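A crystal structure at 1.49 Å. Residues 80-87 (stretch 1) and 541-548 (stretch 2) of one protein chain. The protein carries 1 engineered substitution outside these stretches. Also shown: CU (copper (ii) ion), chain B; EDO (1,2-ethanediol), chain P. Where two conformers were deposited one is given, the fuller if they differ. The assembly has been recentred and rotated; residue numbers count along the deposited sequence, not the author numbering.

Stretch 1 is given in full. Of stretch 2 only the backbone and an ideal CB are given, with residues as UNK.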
# COMPACT_ATOMS: atom_id res chain seq x y z
N CYS A 80 1.32 -8.38 -5.19
CA CYS A 80 0.03 -8.49 -4.42
C CYS A 80 0.20 -8.91 -2.96
O CYS A 80 -0.77 -9.30 -2.32
CB CYS A 80 -1.03 -9.49 -5.01
SG CYS A 80 -1.49 -9.43 -6.77
N THR A 81 1.42 -8.87 -2.44
CA THR A 81 1.62 -9.18 -1.03
C THR A 81 1.49 -7.97 -0.15
O THR A 81 1.49 -6.84 -0.61
CB THR A 81 3.07 -9.66 -0.81
OG1 THR A 81 3.98 -8.75 -1.47
CG2 THR A 81 3.24 -11.01 -1.30
N GLY A 82 1.37 -8.21 1.17
CA GLY A 82 1.54 -7.19 2.18
C GLY A 82 2.84 -7.45 2.90
O GLY A 82 3.39 -8.55 2.82
N HIS A 83 3.37 -6.47 3.61
CA HIS A 83 4.71 -6.60 4.15
C HIS A 83 5.01 -5.54 5.17
O HIS A 83 4.59 -4.38 5.00
CB HIS A 83 5.77 -6.59 3.07
CG HIS A 83 5.52 -5.62 1.99
ND1 HIS A 83 5.29 -4.29 2.22
CD2 HIS A 83 5.40 -5.80 0.67
CE1 HIS A 83 5.10 -3.67 1.07
NE2 HIS A 83 5.13 -4.57 0.12
N THR A 84 5.74 -5.91 6.21
CA THR A 84 6.21 -4.96 7.19
C THR A 84 7.48 -5.52 7.85
O THR A 84 7.73 -6.73 7.85
CB THR A 84 5.10 -4.58 8.17
OG1 THR A 84 5.40 -3.31 8.79
CG2 THR A 84 4.89 -5.66 9.19
N GLN A 85 8.31 -4.62 8.37
CA GLN A 85 9.51 -5.01 9.09
C GLN A 85 9.20 -5.59 10.44
O GLN A 85 8.45 -5.03 11.22
CB GLN A 85 10.40 -3.77 9.28
CG GLN A 85 11.78 -4.17 9.80
CD GLN A 85 12.61 -3.08 10.48
OE1 GLN A 85 13.55 -3.41 11.24
NE2 GLN A 85 12.36 -1.83 10.17
N LEU A 86 9.80 -6.73 10.73
CA LEU A 86 9.76 -7.35 12.04
C LEU A 86 10.84 -6.75 12.94
O LEU A 86 11.73 -6.04 12.51
CB LEU A 86 10.00 -8.84 11.89
CG LEU A 86 8.96 -9.57 11.05
CD1 LEU A 86 9.35 -11.02 10.99
CD2 LEU A 86 7.54 -9.40 11.56
N ALA A 87 10.72 -7.04 14.23
CA ALA A 87 11.70 -6.52 15.20
C ALA A 87 13.13 -6.89 14.92
O ALA A 87 14.07 -6.13 15.22
CB ALA A 87 11.32 -6.94 16.62
N UNK A 541 14.07 7.29 11.83
CA UNK A 541 13.11 7.10 10.75
C UNK A 541 13.06 5.64 10.38
O UNK A 541 14.08 5.03 10.01
CB UNK A 541 13.47 7.95 9.53
N UNK A 542 11.87 5.06 10.48
CA UNK A 542 11.70 3.67 10.16
C UNK A 542 11.75 3.53 8.63
O UNK A 542 11.12 4.29 7.95
CB UNK A 542 10.39 3.13 10.74
N UNK A 543 12.49 2.56 8.09
CA UNK A 543 12.58 2.39 6.65
C UNK A 543 11.24 2.07 6.04
O UNK A 543 10.42 1.41 6.67
CB UNK A 543 13.58 1.29 6.30
N UNK A 544 11.02 2.54 4.83
CA UNK A 544 9.77 2.32 4.14
C UNK A 544 9.67 0.91 3.62
O UNK A 544 10.67 0.32 3.19
CB UNK A 544 9.61 3.32 2.99
N UNK A 545 8.44 0.44 3.54
CA UNK A 545 8.06 -0.69 2.71
C UNK A 545 6.82 -0.19 1.96
O UNK A 545 5.77 0.01 2.56
CB UNK A 545 7.79 -1.96 3.52
N UNK A 546 6.96 0.05 0.68
CA UNK A 546 5.98 0.78 -0.07
C UNK A 546 5.41 -0.08 -1.18
O UNK A 546 6.15 -0.65 -1.98
CB UNK A 546 6.59 2.06 -0.64
N UNK A 547 4.09 -0.08 -1.30
CA UNK A 547 3.39 -0.67 -2.44
C UNK A 547 1.98 -0.13 -2.49
O UNK A 547 1.41 0.21 -1.48
CB UNK A 547 3.38 -2.20 -2.36
N UNK A 548 1.44 0.01 -3.70
CA UNK A 548 0.08 0.41 -3.91
C UNK A 548 -0.31 1.59 -3.05
O UNK A 548 -1.37 1.61 -2.45
CB UNK A 548 -0.86 -0.77 -3.64
CU CU B . -1.77 -4.17 -7.96
C1 EDO P . 0.93 -3.24 2.53
O1 EDO P . 2.18 -3.86 2.20
C2 EDO P . 0.90 -2.94 3.99
O2 EDO P . 1.42 -4.13 4.58

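Two segments far apart in sequence lie side by side here, strand 81-85 running nearly antiparallel to 545-547 (162° between their N-to-C directions) at a closest axis approach of 7.4 Å. That spacing is wide for backbone pairing, so side chains must fill the gap.

Position 541 has phi/psi of -115/122, an extended backbone, and its ideal CB has no atom of stretch 1 within 5.5 Å. Stretch 1 sets no requirement, and the deposited residue is Ile541, which makes no contact across the gap.

At position 542 CA-to-CB points toward stretch 1, but the ideal CB is still 5.4 Å from Gln85 NE2. The same CB is about 8.4 Å from the carbonyl Gln85 O, so only a long donor reaches that acceptor: Arg comfortably, Lys at the limit. The deposited residue is Arg542, extended with chi1 to chi3 all t. Its NH2 gives Gln85 O a weak hydrogen bond, 3.2 Å with an N-H...acceptor angle of 133°. The guanidinium also lays one face against the amide of Gln85, whose NE2 is 3.7 Å from Arg542 CZ. Water 1 reinforces the link, accepting from Arg542 NE at 2.7 Å and donating to Thr84 OG1 at 3.0 Å.

Position 543 points sideways, its ideal CB 5.1 Å from Gln85 NE2. With phi/psi of -62/147, proline is allowed, as are many small or medium residues. Pro543 is found, and its CG packs 3.7 Å from Gln85 NE2. Water 2 accepts from Gln85 NE2 at 3.0 Å and lies 2.6 Å from Pro543 O.

Position 544 has no atom of stretch 1 within 5.5 Å of its ideal CB, so the visible atoms barely restrict the choice; the residue is Ser544, its OG hydrogen-bonded elsewhere in the structure.

Position 545 faces stretch 1 closely: the ideal CB is 3.7 Å from His83 ND1 and 5.0 Å from Thr84 CA. With the imidazole already so near, a small residue such as Ala or Ser fits most simply. Ala545 is deposited, and its CB lies 3.7 Å from His83 ND1, a plain van der Waals contact.

Position 546 points away, as expected from strand alternation, and stretch 1 would tolerate many side chains. Ser546 occupies it; its closest contact is through the backbone, N lying 4.2 Å from His83 CE1.

At position 547 the direction is toward again, with the ideal CB 3.9 Å from His83 NE2 and 5.3 Å from Thr81 O. A compact residue, Thr, Val or Ser, would pack beside the ring. In Thr547 (chi1 t) CG2 lies 3.7 Å from His83 NE2 and 4.2 Å from Thr81 O, while OG1 accepts a hydrogen bond from ND1 of residue 548 at 2.8 Å.

Position 548 has positive phi (46/50), which favours Gly, Asn or Asp, but the copper beyond its CB calls for a ligand such as His. His548 meets that demand, binding CU through NE2 at 2.1 Å.

Stretch 2 (541-548) IRPSASTH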
# COMPACT_ATOMS: atom_id res chain seq x y z
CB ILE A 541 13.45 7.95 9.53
CG1 ILE A 541 13.65 9.40 9.98
CG2 ILE A 541 12.34 7.78 8.49
CD1 ILE A 541 13.76 10.40 8.87
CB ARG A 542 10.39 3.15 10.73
CG ARG A 542 10.32 1.64 10.78
CD ARG A 542 9.11 1.16 11.58
NE ARG A 542 9.04 -0.31 11.70
CZ ARG A 542 9.65 -1.06 12.64
NH1 ARG A 542 10.41 -0.53 13.62
NH2 ARG A 542 9.43 -2.34 12.65
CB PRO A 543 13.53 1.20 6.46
CG PRO A 543 13.76 0.68 7.77
CD PRO A 543 13.40 1.67 8.80
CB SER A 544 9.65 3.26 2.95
OG SER A 544 9.21 4.53 3.38
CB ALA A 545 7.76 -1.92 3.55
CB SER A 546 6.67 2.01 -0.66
OG SER A 546 5.76 2.83 -1.41
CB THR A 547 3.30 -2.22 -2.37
OG1 THR A 547 2.93 -2.75 -3.64
CG2 THR A 547 2.28 -2.75 -1.30
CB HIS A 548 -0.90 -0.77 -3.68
CG HIS A 548 -0.77 -1.89 -4.65
ND1 HIS A 548 0.29 -2.76 -4.67
CD2 HIS A 548 -1.63 -2.34 -5.60
CE1 HIS A 548 0.07 -3.71 -5.55
NE2 HIS A 548 -1.07 -3.45 -6.15
O HOH W 1 7.30 -2.16 10.88
O HOH W 2 10.45 -0.82 8.08
O HOH W 3 -2.69 -5.52 -9.41
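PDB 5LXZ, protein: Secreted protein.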